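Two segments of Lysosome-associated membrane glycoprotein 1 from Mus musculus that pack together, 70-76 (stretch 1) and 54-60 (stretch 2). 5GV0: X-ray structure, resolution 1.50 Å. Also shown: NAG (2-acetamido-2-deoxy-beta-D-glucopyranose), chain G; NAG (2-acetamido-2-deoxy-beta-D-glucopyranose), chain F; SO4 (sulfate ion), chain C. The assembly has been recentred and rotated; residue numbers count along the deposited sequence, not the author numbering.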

# COMPACT_ATOMS: atom_id res chain seq x y z
N GLU A 70 -6.75 -1.29 1.29
CA GLU A 70 -6.65 -1.25 -0.17
C GLU A 70 -5.70 -0.15 -0.61
O GLU A 70 -5.82 1.01 -0.18
CB GLU A 70 -8.00 -1.06 -0.85
CG GLU A 70 -7.90 -1.13 -2.39
CD GLU A 70 -9.25 -1.07 -3.06
OE1 GLU A 70 -9.86 0.02 -3.06
OE2 GLU A 70 -9.71 -2.11 -3.59
N LEU A 71 -4.76 -0.53 -1.45
CA LEU A 71 -3.84 0.41 -2.07
C LEU A 71 -4.33 0.66 -3.48
O LEU A 71 -4.68 -0.27 -4.21
CB LEU A 71 -2.42 -0.14 -2.10
CG LEU A 71 -1.86 -0.62 -0.78
CD1 LEU A 71 -0.44 -1.12 -0.97
CD2 LEU A 71 -1.91 0.50 0.25
N GLN A 72 -4.36 1.93 -3.87
CA GLN A 72 -4.78 2.30 -5.22
C GLN A 72 -3.62 2.96 -5.93
O GLN A 72 -3.02 3.89 -5.40
CB GLN A 72 -6.00 3.22 -5.18
CG GLN A 72 -7.16 2.63 -4.40
CD GLN A 72 -8.50 3.24 -4.77
OE1 GLN A 72 -8.57 4.32 -5.35
NE2 GLN A 72 -9.58 2.53 -4.43
N PHE A 73 -3.30 2.46 -7.11
CA PHE A 73 -2.22 3.01 -7.91
C PHE A 73 -2.80 3.72 -9.12
O PHE A 73 -3.78 3.27 -9.71
CB PHE A 73 -1.26 1.90 -8.36
CG PHE A 73 -0.51 1.27 -7.23
CD1 PHE A 73 -1.08 0.25 -6.49
CD2 PHE A 73 0.75 1.72 -6.89
CE1 PHE A 73 -0.40 -0.32 -5.42
CE2 PHE A 73 1.44 1.15 -5.82
CZ PHE A 73 0.87 0.13 -5.09
N GLY A 74 -2.20 4.85 -9.47
CA GLY A 74 -2.61 5.60 -10.63
C GLY A 74 -1.44 5.84 -11.55
O GLY A 74 -0.29 5.56 -11.21
N MET A 75 -1.73 6.35 -12.73
CA MET A 75 -0.66 6.76 -13.61
C MET A 75 -1.14 7.81 -14.57
O MET A 75 -2.33 7.94 -14.85
CB MET A 75 -0.09 5.56 -14.37
CG MET A 75 -1.05 4.87 -15.28
SD MET A 75 -0.07 4.18 -16.61
CE MET A 75 0.11 5.61 -17.67
N ASN A 76 -0.17 8.57 -15.05
CA ASN A 76 -0.40 9.70 -15.91
C ASN A 76 0.21 9.35 -17.25
O ASN A 76 1.43 9.26 -17.38
CB ASN A 76 0.22 10.93 -15.26
CG ASN A 76 0.05 12.18 -16.07
OD1 ASN A 76 -0.60 12.20 -17.11
ND2 ASN A 76 0.66 13.25 -15.58
C1 NAG G . 0.62 14.52 -16.23
C2 NAG G . 0.59 15.67 -15.24
C3 NAG G . 0.46 16.98 -15.99
C4 NAG G . 1.59 17.12 -16.99
C5 NAG G . 1.70 15.88 -17.89
C6 NAG G . 2.97 15.88 -18.70
C7 NAG G . -0.24 15.43 -12.95
C8 NAG G . -1.44 15.27 -12.07
N2 NAG G . -0.47 15.51 -14.26
O3 NAG G . 0.48 18.06 -15.06
O4 NAG G . 1.38 18.27 -17.81
O5 NAG G . 1.73 14.68 -17.10
O6 NAG G . 4.11 15.90 -17.86
O7 NAG G . 0.90 15.50 -12.49
C1 NAG F . -6.48 -3.93 -21.72
C2 NAG F . -7.16 -2.94 -20.76
C3 NAG F . -8.25 -2.15 -21.49
C4 NAG F . -7.69 -1.53 -22.77
C5 NAG F . -7.05 -2.61 -23.62
C6 NAG F . -6.43 -2.08 -24.90
C7 NAG F . -7.13 -3.74 -18.44
C8 NAG F . -7.84 -4.54 -17.39
N2 NAG F . -7.73 -3.65 -19.63
O3 NAG F . -8.74 -1.12 -20.64
O4 NAG F . -8.74 -0.90 -23.51
O5 NAG F . -6.00 -3.23 -22.87
O6 NAG F . -5.18 -1.45 -24.64
O7 NAG F . -6.05 -3.20 -18.22
S SO4 C . -9.77 1.89 -15.69
O1 SO4 C . -9.41 1.35 -16.99
O2 SO4 C . -10.25 3.26 -15.85
O3 SO4 C . -10.83 1.09 -15.09
O4 SO4 C . -8.58 1.89 -14.83
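Stretch 2 54-60: GINLVTL

Stretch 2 lies beside stretch 1 as its antiparallel neighbour in a β-sheet, held by backbone hydrogen bonds along the strands and by bridging waters where the pairing loosens. Residues 58 to 60 are extended, with phi between -135° and -123° and psi between 124° and 153°, and they run against stretch 1 at 158° between N-to-C directions, the axes approaching to 4.7 Å.

The register follows the classic alternation. Leu 71 and Leu 60 form a hydrogen-bonded pair: Leu 71 N donates to Leu 60 O at 2.8 Å, and Leu 60 N to Leu 71 O at 3.0 Å. Two residues along, Phe 73 N reaches Val 58 O at 2.8 Å, while Val 58 N returns a bond to Phe 73 O at 3.1 Å. Between these pairs Gln 72 faces Thr 59 without direct backbone hydrogen bonds, CA to CA 4.6 Å; here the CA of Thr 59 approaches Leu 71 O at 3.3 Å, a CA-H...O contact.

Alternation also sorts the side chains. Leu 71, Phe 73, Val 58 and Leu 60 share one face, all buried, with Phe 73 CB 4.2 Å from Val 58 CB. The other face is more polar: Gln 72 NE2 donates to Glu 70 OE1 at 2.9 Å within stretch 1, and a water links Thr 59 OG1 and Glu 70 OE2, 2.7 Å from each. Leu 57 adds an apolar touch there, its CD1 3.8 Å from Gln 72 CB.

Toward Asn 56 the strands part. Met 75 N is 4.0 Å from Asn 56 O, and a water fills the gap, accepting from Met 75 N at 2.9 Å and donating to Asn 56 O at 2.7 Å. A sulfate also receives hydrogen bonds from the backbone N atoms of Ile 55, Asn 56 and Leu 57.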

# COMPACT_ATOMS: atom_id res chain seq x y z
N GLY A 54 -6.58 -2.08 -14.53
CA GLY A 54 -7.19 -1.11 -15.43
C GLY A 54 -6.10 -0.25 -16.03
O GLY A 54 -4.93 -0.41 -15.67
N ILE A 55 -6.45 0.65 -16.94
CA ILE A 55 -5.44 1.54 -17.50
C ILE A 55 -5.34 2.86 -16.74
O ILE A 55 -4.42 3.64 -16.99
CB ILE A 55 -5.71 1.83 -18.99
CG1 ILE A 55 -7.10 2.42 -19.19
CG2 ILE A 55 -5.53 0.57 -19.82
CD1 ILE A 55 -7.43 2.73 -20.63
N ASN A 56 -6.26 3.12 -15.82
CA ASN A 56 -6.19 4.32 -14.98
C ASN A 56 -6.02 3.99 -13.50
O ASN A 56 -5.45 4.78 -12.74
CB ASN A 56 -7.43 5.20 -15.15
CG ASN A 56 -7.59 5.70 -16.57
OD1 ASN A 56 -6.75 6.44 -17.08
ND2 ASN A 56 -8.68 5.31 -17.21
N LEU A 57 -6.52 2.82 -13.11
CA LEU A 57 -6.55 2.42 -11.71
C LEU A 57 -6.18 0.96 -11.53
O LEU A 57 -6.77 0.08 -12.15
CB LEU A 57 -7.94 2.66 -11.12
CG LEU A 57 -8.19 2.11 -9.71
CD1 LEU A 57 -7.40 2.91 -8.68
CD2 LEU A 57 -9.68 2.14 -9.38
N VAL A 58 -5.21 0.72 -10.66
CA VAL A 58 -4.81 -0.63 -10.27
C VAL A 58 -4.94 -0.74 -8.76
O VAL A 58 -4.50 0.16 -8.04
CB VAL A 58 -3.36 -0.94 -10.71
CG1 VAL A 58 -2.82 -2.17 -10.00
CG2 VAL A 58 -3.29 -1.12 -12.21
N THR A 59 -5.55 -1.81 -8.27
CA THR A 59 -5.74 -1.93 -6.82
C THR A 59 -5.15 -3.21 -6.26
O THR A 59 -5.04 -4.23 -6.96
CB THR A 59 -7.22 -1.88 -6.41
OG1 THR A 59 -7.89 -3.07 -6.86
CG2 THR A 59 -7.91 -0.65 -6.98
N LEU A 60 -4.79 -3.13 -4.99
CA LEU A 60 -4.37 -4.29 -4.20
C LEU A 60 -5.06 -4.22 -2.85
O LEU A 60 -4.94 -3.21 -2.15
CB LEU A 60 -2.86 -4.31 -4.03
CG LEU A 60 -2.31 -5.45 -3.16
CD1 LEU A 60 -2.45 -6.80 -3.87
CD2 LEU A 60 -0.87 -5.19 -2.78
O HOH W 1 -4.48 7.20 -13.29
O HOH W 2 -4.49 7.62 -16.00
O HOH W 3 -8.60 -4.33 -4.58